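Local coordinates for protein probable hydrogenase maturation factor HypB (Methanocaldococcus jannaschii, PDB 2HF9) that binds GTP and probably hydrolyses it slowly, and is thought to help insert nickel into the metal centre of [NiFe] hydrogenases during their maturation, at residues V38-S49 with T140-E151; L62-G73 with E118-V127. All coordinates share one frame; numbering follows the deposited sequence.

Contact 1 of 2, residues V38-S49 with T140-E151. With GSP (5'-guanosine-diphosphate-monothiophosphate), chain E.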
loop_
_atom_site.group_PDB
_atom_site.type_symbol
_atom_site.label_atom_id
_atom_site.label_comp_id
_atom_site.label_asym_id
_atom_site.label_seq_id
_atom_site.Cartn_x
_atom_site.Cartn_y
_atom_site.Cartn_z
ATOM N N VAL A 38 -7.513 10.297 -27.679
ATOM C CA VAL A 38 -6.571 9.887 -26.639
ATOM C C VAL A 38 -7.129 8.659 -25.935
ATOM O O VAL A 38 -8.302 8.630 -25.573
ATOM C CB VAL A 38 -6.316 11.018 -25.602
ATOM C CG1 VAL A 38 -5.300 10.581 -24.543
ATOM C CG2 VAL A 38 -5.845 12.286 -26.290
ATOM N N VAL A 39 -6.291 7.639 -25.769
ATOM C CA VAL A 39 -6.676 6.468 -24.991
ATOM C C VAL A 39 -5.951 6.536 -23.648
ATOM O O VAL A 39 -4.719 6.614 -23.604
ATOM C CB VAL A 39 -6.392 5.138 -25.739
ATOM C CG1 VAL A 39 -6.964 3.960 -24.960
ATOM C CG2 VAL A 39 -6.998 5.172 -27.144
ATOM N N ALA A 40 -6.726 6.532 -22.565
ATOM C CA ALA A 40 -6.196 6.740 -21.219
ATOM C C ALA A 40 -6.235 5.489 -20.347
ATOM O O ALA A 40 -7.197 4.718 -20.385
ATOM C CB ALA A 40 -6.924 7.881 -20.531
ATOM N N PHE A 41 -5.184 5.322 -19.547
ATOM C CA PHE A 41 -5.011 4.158 -18.684
ATOM C C PHE A 41 -4.746 4.573 -17.234
ATOM O O PHE A 41 -3.864 5.393 -16.961
ATOM C CB PHE A 41 -3.866 3.272 -19.199
ATOM C CG PHE A 41 -4.132 2.643 -20.544
ATOM C CD1 PHE A 41 -3.822 3.321 -21.722
ATOM C CD2 PHE A 41 -4.678 1.365 -20.633
ATOM C CE1 PHE A 41 -4.065 2.741 -22.967
ATOM C CE2 PHE A 41 -4.917 0.773 -21.877
ATOM C CZ PHE A 41 -4.609 1.468 -23.045
ATOM N N ASP A 42 -5.519 3.998 -16.316
ATOM C CA ASP A 42 -5.371 4.234 -14.883
ATOM C C ASP A 42 -4.521 3.109 -14.272
ATOM O O ASP A 42 -4.952 1.957 -14.218
ATOM C CB ASP A 42 -6.769 4.310 -14.237
ATOM C CG ASP A 42 -6.735 4.545 -12.726
ATOM O OD1 ASP A 42 -5.653 4.696 -12.129
ATOM O OD2 ASP A 42 -7.823 4.580 -12.129
ATOM N N PHE A 43 -3.309 3.456 -13.840
ATOM C CA PHE A 43 -2.389 2.512 -13.212
ATOM C C PHE A 43 -2.516 2.595 -11.697
ATOM O O PHE A 43 -2.063 3.564 -11.081
ATOM C CB PHE A 43 -0.939 2.799 -13.622
ATOM C CG PHE A 43 -0.634 2.480 -15.058
ATOM C CD1 PHE A 43 -0.946 3.387 -16.068
ATOM C CD2 PHE A 43 -0.004 1.287 -15.397
ATOM C CE1 PHE A 43 -0.661 3.099 -17.400
ATOM C CE2 PHE A 43 0.292 0.989 -16.727
ATOM C CZ PHE A 43 -0.038 1.901 -17.730
ATOM N N MET A 44 -3.153 1.580 -11.120
ATOM C CA MET A 44 -3.323 1.450 -9.678
ATOM C C MET A 44 -2.419 0.343 -9.149
ATOM O O MET A 44 -1.914 -0.471 -9.919
ATOM C CB MET A 44 -4.782 1.104 -9.341
ATOM C CG MET A 44 -5.794 2.212 -9.619
ATOM S SD MET A 44 -7.493 1.619 -9.458
ATOM C CE MET A 44 -7.665 0.693 -10.985
ATOM N N GLY A 45 -2.219 0.317 -7.836
ATOM C CA GLY A 45 -1.482 -0.765 -7.199
ATOM C C GLY A 45 -1.113 -0.498 -5.756
ATOM O O GLY A 45 -1.445 0.555 -5.197
ATOM N N ALA A 46 -0.423 -1.460 -5.153
ATOM C CA ALA A 46 0.077 -1.316 -3.791
ATOM C C ALA A 46 1.313 -0.410 -3.795
ATOM O O ALA A 46 1.748 0.054 -4.854
ATOM C CB ALA A 46 0.403 -2.678 -3.208
ATOM N N ILE A 47 1.880 -0.148 -2.624
ATOM C CA ILE A 47 3.089 0.674 -2.553
ATOM C C ILE A 47 4.269 -0.096 -3.149
ATOM O O ILE A 47 4.574 -1.211 -2.719
ATOM C CB ILE A 47 3.434 1.099 -1.103
ATOM C CG1 ILE A 47 2.300 1.925 -0.474
ATOM C CG2 ILE A 47 4.768 1.857 -1.064
ATOM C CD1 ILE A 47 2.273 3.401 -0.871
ATOM N N GLY A 48 4.903 0.501 -4.157
ATOM C CA GLY A 48 6.108 -0.050 -4.766
ATOM C C GLY A 48 5.914 -1.290 -5.618
ATOM O O GLY A 48 6.870 -2.020 -5.863
ATOM N N SER A 49 4.684 -1.527 -6.077
ATOM C CA SER A 49 4.373 -2.700 -6.902
ATOM C C SER A 49 5.110 -2.707 -8.246
ATOM O O SER A 49 5.387 -3.773 -8.800
ATOM C CB SER A 49 2.867 -2.801 -7.148
ATOM O OG SER A 49 2.170 -3.045 -5.940
ATOM N N THR A 140 -10.906 7.239 -17.406
ATOM C CA THR A 140 -9.987 6.500 -18.270
ATOM C C THR A 140 -10.744 5.434 -19.055
ATOM O O THR A 140 -11.882 5.088 -18.719
ATOM C CB THR A 140 -8.847 5.836 -17.450
ATOM O OG1 THR A 140 -9.410 4.984 -16.442
ATOM C CG2 THR A 140 -7.988 6.890 -16.778
ATOM N N HIS A 141 -10.111 4.923 -20.106
ATOM C CA HIS A 141 -10.672 3.830 -20.893
ATOM C C HIS A 141 -10.454 2.479 -20.219
ATOM O O HIS A 141 -11.348 1.632 -20.216
ATOM C CB HIS A 141 -10.094 3.842 -22.308
ATOM C CG HIS A 141 -10.468 5.062 -23.087
ATOM N ND1 HIS A 141 -9.716 6.217 -23.066
ATOM C CD2 HIS A 141 -11.536 5.320 -23.875
ATOM C CE1 HIS A 141 -10.298 7.129 -23.826
ATOM N NE2 HIS A 141 -11.404 6.611 -24.326
ATOM N N LYS A 142 -9.270 2.286 -19.640
ATOM C CA LYS A 142 -8.949 1.038 -18.952
ATOM C C LYS A 142 -8.278 1.255 -17.602
ATOM O O LYS A 142 -7.590 2.255 -17.373
ATOM C CB LYS A 142 -8.067 0.124 -19.819
ATOM C CG LYS A 142 -8.678 -0.319 -21.142
ATOM C CD LYS A 142 -9.808 -1.325 -20.969
ATOM C CE LYS A 142 -10.513 -1.571 -22.296
ATOM N NZ LYS A 142 -11.704 -2.444 -22.127
ATOM N N ARG A 143 -8.485 0.286 -16.719
ATOM C CA ARG A 143 -7.882 0.290 -15.403
ATOM C C ARG A 143 -6.918 -0.883 -15.274
ATOM O O ARG A 143 -7.253 -2.021 -15.615
ATOM C CB ARG A 143 -8.971 0.241 -14.337
ATOM C CG ARG A 143 -9.806 1.519 -14.280
ATOM C CD ARG A 143 -11.155 1.313 -13.612
ATOM N NE ARG A 143 -11.049 1.032 -12.177
ATOM C CZ ARG A 143 -10.972 1.961 -11.224
ATOM N NH1 ARG A 143 -10.968 3.252 -11.535
ATOM N NH2 ARG A 143 -10.881 1.595 -9.953
ATOM N N ILE A 144 -5.713 -0.589 -14.797
ATOM C CA ILE A 144 -4.678 -1.601 -14.621
ATOM C C ILE A 144 -4.304 -1.645 -13.143
ATOM O O ILE A 144 -3.968 -0.613 -12.558
ATOM C CB ILE A 144 -3.421 -1.298 -15.491
ATOM C CG1 ILE A 144 -3.797 -1.246 -16.980
ATOM C CG2 ILE A 144 -2.301 -2.324 -15.219
ATOM C CD1 ILE A 144 -2.702 -0.754 -17.905
ATOM N N VAL A 145 -4.401 -2.826 -12.535
ATOM C CA VAL A 145 -3.962 -2.999 -11.153
ATOM C C VAL A 145 -2.656 -3.784 -11.138
ATOM O O VAL A 145 -2.587 -4.915 -11.629
ATOM C CB VAL A 145 -5.037 -3.667 -10.246
ATOM C CG1 VAL A 145 -4.486 -3.921 -8.839
ATOM C CG2 VAL A 145 -6.276 -2.800 -10.160
ATOM N N VAL A 146 -1.619 -3.153 -10.594
ATOM C CA VAL A 146 -0.316 -3.774 -10.461
ATOM C C VAL A 146 -0.094 -4.171 -9.006
ATOM O O VAL A 146 -0.068 -3.324 -8.116
ATOM C CB VAL A 146 0.827 -2.818 -10.908
ATOM C CG1 VAL A 146 2.177 -3.552 -10.909
ATOM C CG2 VAL A 146 0.528 -2.226 -12.282
ATOM N N ILE A 147 0.038 -5.467 -8.769
ATOM C CA ILE A 147 0.522 -5.945 -7.483
ATOM C C ILE A 147 1.791 -6.735 -7.735
ATOM O O ILE A 147 2.145 -7.001 -8.886
ATOM C CB ILE A 147 -0.525 -6.784 -6.689
ATOM C CG1 ILE A 147 -1.010 -8.017 -7.485
ATOM C CG2 ILE A 147 -1.650 -5.877 -6.149
ATOM C CD1 ILE A 147 -2.127 -7.758 -8.499
ATOM N N SER A 148 2.497 -7.092 -6.675
ATOM C CA SER A 148 3.741 -7.813 -6.866
ATOM C C SER A 148 3.902 -8.952 -5.876
ATOM O O SER A 148 3.305 -8.941 -4.793
ATOM C CB SER A 148 4.933 -6.852 -6.830
ATOM O OG SER A 148 5.187 -6.399 -5.517
ATOM N N THR A 149 4.712 -9.938 -6.260
ATOM C CA THR A 149 4.920 -11.138 -5.449
ATOM C C THR A 149 5.411 -10.809 -4.034
ATOM O O THR A 149 5.088 -11.519 -3.085
ATOM C CB THR A 149 5.908 -12.120 -6.126
ATOM O OG1 THR A 149 7.201 -11.511 -6.222
ATOM C CG2 THR A 149 5.419 -12.496 -7.530
ATOM N N THR A 150 6.159 -9.713 -3.904
ATOM C CA THR A 150 6.799 -9.348 -2.638
ATOM C C THR A 150 5.839 -8.831 -1.562
ATOM O O THR A 150 6.235 -8.656 -0.407
ATOM C CB THR A 150 7.966 -8.358 -2.843
ATOM O OG1 THR A 150 7.492 -7.155 -3.469
ATOM C CG2 THR A 150 9.047 -8.990 -3.701
ATOM N N GLU A 151 4.589 -8.594 -1.950
ATOM C CA GLU A 151 3.528 -8.215 -1.017
ATOM C C GLU A 151 2.884 -9.457 -0.383
ATOM O O GLU A 151 2.102 -9.350 0.559
ATOM C CB GLU A 151 2.473 -7.369 -1.736
ATOM C CG GLU A 151 2.987 -6.007 -2.221
ATOM C CD GLU A 151 2.529 -5.653 -3.631
ATOM O OE1 GLU A 151 1.434 -6.097 -4.049
ATOM O OE2 GLU A 151 3.268 -4.919 -4.323
HETATM P PG GSP E . 5.184 4.005 -5.802
HETATM O O3B GSP E . 5.912 2.678 -6.350
HETATM S S1G GSP E . 3.744 3.572 -4.960
HETATM O O2G GSP E . 6.188 4.674 -4.845
HETATM O O3G GSP E . 4.888 4.942 -6.985
HETATM P PB GSP E . 5.714 2.065 -7.829
HETATM O O1B GSP E . 4.568 1.134 -7.804
HETATM O O2B GSP E . 5.600 3.092 -8.881
HETATM P PA GSP E . 8.425 1.436 -8.683
HETATM O O1A GSP E . 8.304 1.463 -10.160
HETATM O O2A GSP E . 9.043 2.679 -8.157
HETATM O O3A GSP E . 7.017 1.123 -7.967
HETATM O "O5'" GSP E . 9.242 0.121 -8.271
HETATM C "C5'" GSP E . 9.480 -0.196 -6.914
HETATM C "C4'" GSP E . 10.770 -1.001 -6.790
HETATM O "O4'" GSP E . 10.596 -2.307 -7.314
HETATM C "C3'" GSP E . 11.938 -0.389 -7.546
HETATM O "O3'" GSP E . 13.070 -0.579 -6.728
HETATM C "C2'" GSP E . 12.049 -1.226 -8.801
HETATM O "O2'" GSP E . 13.370 -1.318 -9.265
HETATM C "C1'" GSP E . 11.562 -2.578 -8.318
HETATM N N9 GSP E . 10.894 -3.435 -9.311
HETATM C C8 GSP E . 9.785 -3.155 -10.072
HETATM N N7 GSP E . 9.491 -4.255 -10.800
HETATM C C5 GSP E . 10.379 -5.231 -10.502
HETATM C C6 GSP E . 10.534 -6.542 -10.948
HETATM O O6 GSP E . 9.761 -7.011 -11.782
HETATM N N1 GSP E . 11.562 -7.315 -10.437
HETATM C C2 GSP E . 12.432 -6.786 -9.498
HETATM N N2 GSP E . 13.423 -7.529 -9.014
HETATM N N3 GSP E . 12.274 -5.486 -9.055
HETATM C C4 GSP E . 11.260 -4.727 -9.554
HETATM O O HOH W 1 -10.113 5.008 -13.522
HETATM O O HOH W 2 5.426 -3.782 -3.433
#
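F41 to G45 pair in parallel with K142 to V146, the strand axes 4.4 Å apart at closest approach and inclined by 28°. D42 N bonds K142 O, I144 N bonds D42 O, M44 N bonds I144 O and V146 N bonds M44 O. At the start of the pairing A40 O takes both H141 N and K142 N. There the imidazole of H141 continues the pattern: A40 N gives H141 ND1 a nearly straight bond of 3.0 Å, and NE2 is held by N34.

F41, F43, I144 and V146 share one face of the sheet. CD1 of I144 lies over a face of the F43 ring, 3.7 Å from F43 CE2, and also reaches F41 CD2. Helices 51-62 and 211-224 pack on this side.

D42, M44, R143 and V145 share the other face. The M44 chain bends at its third torsion (-76°), and its CE sits over one face of the R143 guanidinium, 3.5 Å from R143 CZ. D42 OD2 lies well out of that guanidinium plane, so its salt bridge to R143 NH1 rests on charge alone. A water links D42 OD2, T140 OG1 and R143 NH1. D42 OD1 bonds N126, and R143 NH2 bonds P133 O.

At the C-terminal ends of the strands, E151 OE2 is gripped from opposite faces of its carboxylate by S49 OG and S148 OG, each at 2.7 Å. A second water joins OE2 to I47 O. This ties the turn of A46 to S49 to the 3-10 segment 149-151. G48 CA comes 3.2 Å from GSP O3B. Strand 39-45, central in the G-domain sheet, runs into this turn and then helix 51-62, the P-loop arrangement of nucleoside triphosphate hydrolases; strand 142-148 lies beside it.

Contact 2 of 2, residues L62-G73 with E118-V127. With MG (magnesium ion), chain C; GSP (5'-guanosine-diphosphate-monothiophosphate), chain E.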
loop_
_atom_site.group_PDB
_atom_site.type_symbol
_atom_site.label_atom_id
_atom_site.label_comp_id
_atom_site.label_asym_id
_atom_site.label_seq_id
_atom_site.Cartn_x
_atom_site.Cartn_y
_atom_site.Cartn_z
ATOM N N LEU A 62 6.725 2.237 -26.781
ATOM C CA LEU A 62 5.567 2.684 -27.560
ATOM C C LEU A 62 5.728 4.082 -28.158
ATOM O O LEU A 62 4.918 4.490 -28.995
ATOM C CB LEU A 62 4.289 2.628 -26.710
ATOM C CG LEU A 62 3.741 1.256 -26.308
ATOM C CD1 LEU A 62 2.658 1.406 -25.233
ATOM C CD2 LEU A 62 3.215 0.492 -27.513
ATOM N N LYS A 63 6.767 4.804 -27.742
ATOM C CA LYS A 63 6.934 6.210 -28.148
ATOM C C LYS A 63 7.216 6.394 -29.644
ATOM O O LYS A 63 7.030 7.487 -30.178
ATOM C CB LYS A 63 7.994 6.923 -27.300
ATOM C CG LYS A 63 9.417 6.407 -27.449
ATOM C CD LYS A 63 10.333 7.100 -26.455
ATOM C CE LYS A 63 11.791 6.781 -26.724
ATOM N NZ LYS A 63 12.670 7.392 -25.687
ATOM N N ASP A 64 7.652 5.326 -30.308
ATOM C CA ASP A 64 7.892 5.350 -31.759
ATOM C C ASP A 64 6.583 5.340 -32.549
ATOM O O ASP A 64 6.533 5.780 -33.700
ATOM C CB ASP A 64 8.770 4.166 -32.183
ATOM C CG ASP A 64 8.124 2.816 -31.887
ATOM O OD1 ASP A 64 8.431 2.228 -30.830
ATOM O OD2 ASP A 64 7.300 2.342 -32.700
ATOM N N LYS A 65 5.532 4.837 -31.908
ATOM C CA LYS A 65 4.234 4.636 -32.533
ATOM C C LYS A 65 3.210 5.643 -32.015
ATOM O O LYS A 65 2.305 6.043 -32.751
ATOM C CB LYS A 65 3.756 3.209 -32.254
ATOM C CG LYS A 65 2.514 2.767 -33.010
ATOM C CD LYS A 65 2.329 1.265 -32.860
ATOM C CE LYS A 65 1.002 0.810 -33.421
ATOM N NZ LYS A 65 0.786 -0.645 -33.180
ATOM N N TYR A 66 3.361 6.046 -30.753
ATOM C CA TYR A 66 2.400 6.936 -30.098
ATOM C C TYR A 66 3.074 8.112 -29.410
ATOM O O TYR A 66 4.185 7.990 -28.891
ATOM C CB TYR A 66 1.594 6.177 -29.045
ATOM C CG TYR A 66 0.806 5.002 -29.563
ATOM C CD1 TYR A 66 1.266 3.699 -29.389
ATOM C CD2 TYR A 66 -0.407 5.194 -30.224
ATOM C CE1 TYR A 66 0.536 2.612 -29.860
ATOM C CE2 TYR A 66 -1.142 4.118 -30.699
ATOM C CZ TYR A 66 -0.666 2.832 -30.513
ATOM O OH TYR A 66 -1.396 1.772 -30.985
ATOM N N LYS A 67 2.380 9.244 -29.396
ATOM C CA LYS A 67 2.770 10.381 -28.569
ATOM C C LYS A 67 2.138 10.175 -27.195
ATOM O O LYS A 67 0.922 10.011 -27.076
ATOM C CB LYS A 67 2.310 11.695 -29.200
ATOM C CG LYS A 67 2.966 11.989 -30.550
ATOM C CD LYS A 67 2.218 13.074 -31.302
ATOM C CE LYS A 67 2.626 13.125 -32.765
ATOM N NZ LYS A 67 1.754 14.071 -33.518
ATOM N N ILE A 68 2.972 10.163 -26.164
ATOM C CA ILE A 68 2.535 9.728 -24.840
ATOM C C ILE A 68 2.643 10.844 -23.804
ATOM O O ILE A 68 3.650 11.553 -23.733
ATOM C CB ILE A 68 3.318 8.465 -24.374
ATOM C CG1 ILE A 68 3.127 7.313 -25.371
ATOM C CG2 ILE A 68 2.879 8.028 -22.970
ATOM C CD1 ILE A 68 4.233 6.267 -25.338
ATOM N N ALA A 69 1.579 10.997 -23.018
ATOM C CA ALA A 69 1.568 11.900 -21.875
ATOM C C ALA A 69 1.322 11.093 -20.612
ATOM O O ALA A 69 0.731 10.011 -20.668
ATOM C CB ALA A 69 0.489 12.959 -22.037
ATOM N N CYS A 70 1.780 11.625 -19.483
ATOM C CA CYS A 70 1.518 11.028 -18.179
ATOM C C CYS A 70 0.960 12.021 -17.170
ATOM O O CYS A 70 1.233 13.222 -17.236
ATOM C CB CYS A 70 2.789 10.410 -17.597
ATOM S SG CYS A 70 3.523 9.132 -18.619
ATOM N N ILE A 71 0.168 11.491 -16.246
ATOM C CA ILE A 71 -0.223 12.190 -15.033
ATOM C C ILE A 71 0.307 11.345 -13.878
ATOM O O ILE A 71 -0.033 10.165 -13.756
ATOM C CB ILE A 71 -1.766 12.363 -14.929
ATOM C CG1 ILE A 71 -2.265 13.350 -15.989
ATOM C CG2 ILE A 71 -2.171 12.837 -13.526
ATOM C CD1 ILE A 71 -3.774 13.281 -16.267
ATOM N N ALA A 72 1.160 11.944 -13.056
ATOM C CA ALA A 72 1.761 11.247 -11.926
ATOM C C ALA A 72 1.266 11.853 -10.624
ATOM O O ALA A 72 1.631 12.981 -10.274
ATOM C CB ALA A 72 3.278 11.311 -12.003
ATOM N N GLY A 73 0.421 11.105 -9.921
ATOM C CA GLY A 73 -0.111 11.547 -8.641
ATOM C C GLY A 73 0.505 10.807 -7.468
ATOM O O GLY A 73 0.540 9.577 -7.449
ATOM N N GLU A 118 -1.852 16.582 -29.577
ATOM C CA GLU A 118 -0.492 16.090 -29.767
ATOM C C GLU A 118 -0.189 14.908 -28.843
ATOM O O GLU A 118 0.972 14.614 -28.552
ATOM C CB GLU A 118 0.527 17.220 -29.586
ATOM C CG GLU A 118 0.648 18.147 -30.804
ATOM C CD GLU A 118 1.001 17.402 -32.091
ATOM O OE1 GLU A 118 2.036 16.694 -32.119
ATOM O OE2 GLU A 118 0.240 17.527 -33.078
ATOM N N ILE A 119 -1.247 14.240 -28.387
ATOM C CA ILE A 119 -1.136 13.074 -27.506
ATOM C C ILE A 119 -2.022 11.947 -28.044
ATOM O O ILE A 119 -3.146 12.191 -28.479
ATOM C CB ILE A 119 -1.530 13.425 -26.027
ATOM C CG1 ILE A 119 -0.602 14.496 -25.427
ATOM C CG2 ILE A 119 -1.559 12.180 -25.129
ATOM C CD1 ILE A 119 0.894 14.144 -25.409
ATOM N N ASP A 120 -1.504 10.720 -28.027
ATOM C CA ASP A 120 -2.276 9.541 -28.420
ATOM C C ASP A 120 -2.628 8.661 -27.213
ATOM O O ASP A 120 -3.728 8.106 -27.136
ATOM C CB ASP A 120 -1.511 8.721 -29.470
ATOM C CG ASP A 120 -1.105 9.551 -30.682
ATOM O OD1 ASP A 120 -1.983 10.205 -31.283
ATOM O OD2 ASP A 120 0.095 9.549 -31.032
ATOM N N LEU A 121 -1.677 8.532 -26.290
ATOM C CA LEU A 121 -1.839 7.707 -25.094
ATOM C C LEU A 121 -1.622 8.517 -23.827
ATOM O O LEU A 121 -0.697 9.323 -23.749
ATOM C CB LEU A 121 -0.854 6.530 -25.097
ATOM C CG LEU A 121 -0.869 5.523 -26.249
ATOM C CD1 LEU A 121 0.196 4.457 -26.020
ATOM C CD2 LEU A 121 -2.237 4.883 -26.412
ATOM N N LEU A 122 -2.475 8.285 -22.834
ATOM C CA LEU A 122 -2.320 8.898 -21.521
ATOM C C LEU A 122 -2.171 7.828 -20.444
ATOM O O LEU A 122 -3.055 6.987 -20.269
ATOM C CB LEU A 122 -3.513 9.812 -21.203
ATOM C CG LEU A 122 -3.556 10.472 -19.817
ATOM C CD1 LEU A 122 -2.361 11.390 -19.581
ATOM C CD2 LEU A 122 -4.863 11.235 -19.627
ATOM N N PHE A 123 -1.047 7.864 -19.737
ATOM C CA PHE A 123 -0.809 6.960 -18.614
ATOM C C PHE A 123 -0.935 7.747 -17.318
ATOM O O PHE A 123 -0.186 8.700 -17.086
ATOM C CB PHE A 123 0.584 6.312 -18.685
ATOM C CG PHE A 123 0.830 5.480 -19.926
ATOM C CD1 PHE A 123 2.116 5.407 -20.470
ATOM C CD2 PHE A 123 -0.199 4.767 -20.540
ATOM C CE1 PHE A 123 2.376 4.641 -21.608
ATOM C CE2 PHE A 123 0.046 3.999 -21.685
ATOM C CZ PHE A 123 1.340 3.939 -22.220
ATOM N N ILE A 124 -1.887 7.354 -16.480
ATOM C CA ILE A 124 -2.071 7.995 -15.185
ATOM C C ILE A 124 -1.600 7.070 -14.071
ATOM O O ILE A 124 -2.142 5.973 -13.906
ATOM C CB ILE A 124 -3.553 8.371 -14.931
ATOM C CG1 ILE A 124 -4.134 9.161 -16.109
ATOM C CG2 ILE A 124 -3.691 9.140 -13.610
ATOM C CD1 ILE A 124 -5.599 9.551 -15.924
ATOM N N GLU A 125 -0.592 7.500 -13.315
ATOM C CA GLU A 125 -0.192 6.739 -12.137
ATOM C C GLU A 125 -0.958 7.224 -10.919
ATOM O O GLU A 125 -0.728 8.327 -10.420
ATOM C CB GLU A 125 1.314 6.787 -11.879
ATOM C CG GLU A 125 1.722 5.875 -10.727
ATOM C CD GLU A 125 3.212 5.678 -10.613
ATOM O OE1 GLU A 125 3.923 5.892 -11.610
ATOM O OE2 GLU A 125 3.687 5.314 -9.516
ATOM N N ASN A 126 -1.879 6.382 -10.463
ATOM C CA ASN A 126 -2.687 6.664 -9.293
ATOM C C ASN A 126 -1.835 6.560 -8.032
ATOM O O ASN A 126 -0.688 6.108 -8.084
ATOM C CB ASN A 126 -3.846 5.666 -9.229
ATOM C CG ASN A 126 -5.122 6.279 -8.698
ATOM O OD1 ASN A 126 -5.116 7.024 -7.714
ATOM N ND2 ASN A 126 -6.233 5.953 -9.342
ATOM N N VAL A 127 -2.386 6.970 -6.896
ATOM C CA VAL A 127 -1.656 6.831 -5.636
ATOM C C VAL A 127 -1.591 5.343 -5.250
ATOM O O VAL A 127 -2.500 4.575 -5.575
ATOM C CB VAL A 127 -2.258 7.696 -4.498
ATOM C CG1 VAL A 127 -2.691 9.073 -5.014
ATOM C CG2 VAL A 127 -3.417 6.997 -3.856
HETATM MG MG MG C . 5.683 5.130 -8.760
HETATM P PG GSP E . 5.184 4.005 -5.802
HETATM O O3B GSP E . 5.912 2.678 -6.350
HETATM S S1G GSP E . 3.744 3.572 -4.960
HETATM O O2G GSP E . 6.188 4.674 -4.845
HETATM O O3G GSP E . 4.888 4.942 -6.985
HETATM P PB GSP E . 5.714 2.065 -7.829
HETATM O O1B GSP E . 4.568 1.134 -7.804
HETATM O O2B GSP E . 5.600 3.092 -8.881
HETATM P PA GSP E . 8.425 1.436 -8.683
HETATM O O1A GSP E . 8.304 1.463 -10.160
HETATM O O2A GSP E . 9.043 2.679 -8.157
HETATM O O3A GSP E . 7.017 1.123 -7.967
HETATM O "O5'" GSP E . 9.242 0.121 -8.271
HETATM C "C5'" GSP E . 9.480 -0.196 -6.914
HETATM C "C4'" GSP E . 10.770 -1.001 -6.790
HETATM O "O4'" GSP E . 10.596 -2.307 -7.314
HETATM C "C3'" GSP E . 11.938 -0.389 -7.546
HETATM O "O3'" GSP E . 13.070 -0.579 -6.728
HETATM C "C2'" GSP E . 12.049 -1.226 -8.801
HETATM O "O2'" GSP E . 13.370 -1.318 -9.265
HETATM C "C1'" GSP E . 11.562 -2.578 -8.318
HETATM N N9 GSP E . 10.894 -3.435 -9.311
HETATM C C8 GSP E . 9.785 -3.155 -10.072
HETATM N N7 GSP E . 9.491 -4.255 -10.800
HETATM C C5 GSP E . 10.379 -5.231 -10.502
HETATM C C6 GSP E . 10.534 -6.542 -10.948
HETATM O O6 GSP E . 9.761 -7.011 -11.782
HETATM N N1 GSP E . 11.562 -7.315 -10.437
HETATM C C2 GSP E . 12.432 -6.786 -9.498
HETATM N N2 GSP E . 13.423 -7.529 -9.014
HETATM N N3 GSP E . 12.274 -5.486 -9.055
HETATM C C4 GSP E . 11.260 -4.727 -9.554
HETATM O O HOH W 3 1.666 7.155 -7.030
HETATM O O HOH W 4 7.603 4.992 -8.078
#
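E125 sits at the end of the pairing and binds the magnesium ion through OE2, at 2.1 Å, while its backbone stays bonded to I71 and G73. The side chain is extended, with CG anti to the backbone N (-174°), and this carries the carboxylate out to the metal. GSP O3G and O2B, a water, T52 and D80 complete the site.

Strands 68-73 and 121-125 run parallel, 14° apart. At the other end three bonds hold the K67 backbone. Its O accepts D120 N and L121 N, and its N gives D120 OD2 a straight 2.8 Å bond on the anti side of the carboxylate. Its extended side chain runs past E118 O, and NZ meets E118 OE1 at 3.0 Å from above the carboxylate plane.

L121 CD2 lies over one face of the Y66 ring, toward its rim, and L121 CG makes an off-centre CH-pi contact; L121 CD1 is 3.6 Å from Y66 CD1. D120 CB lies at the ring edge. Y66 OH bonds E219. I68 CG2 touches F123 CE1 at 3.7 Å, and L62 CD1 meets the edge of the F123 ring. On the opposite face of the sheet, that of A69 and I71, A69 CB sits against I119 CD1, and I71 against L122 and I124.

Helix 51-62 covers C70, F123 and E125, helix 211-224 covers L62 and L121, and strand 90-95 flanks strand 68-74 on its far side.

Overall arrangement
Both contacts are parallel strand pairs in one sheet, and they meet where strand 39-45 bonds strand 121-125, through F41 N to L122 O and F43 N to I124 O. Together they give the order 68-74, 121-125, 39-45, 142-148. Contact 1 lies near the centre of the chain and is almost wholly buried, whereas contact 2 reaches the surface around K67 and E118. Both reach the bound nucleotide at the C-terminal ends of their strands. Contact 1 brings the P-loop turn to the phosphates, and contact 2 supplies a carboxylate to the magnesium ion. In contact 1 a charged pair, D42 with the partly exposed R143, lies on a face of the sheet; in contact 2 the pair is at the exposed end.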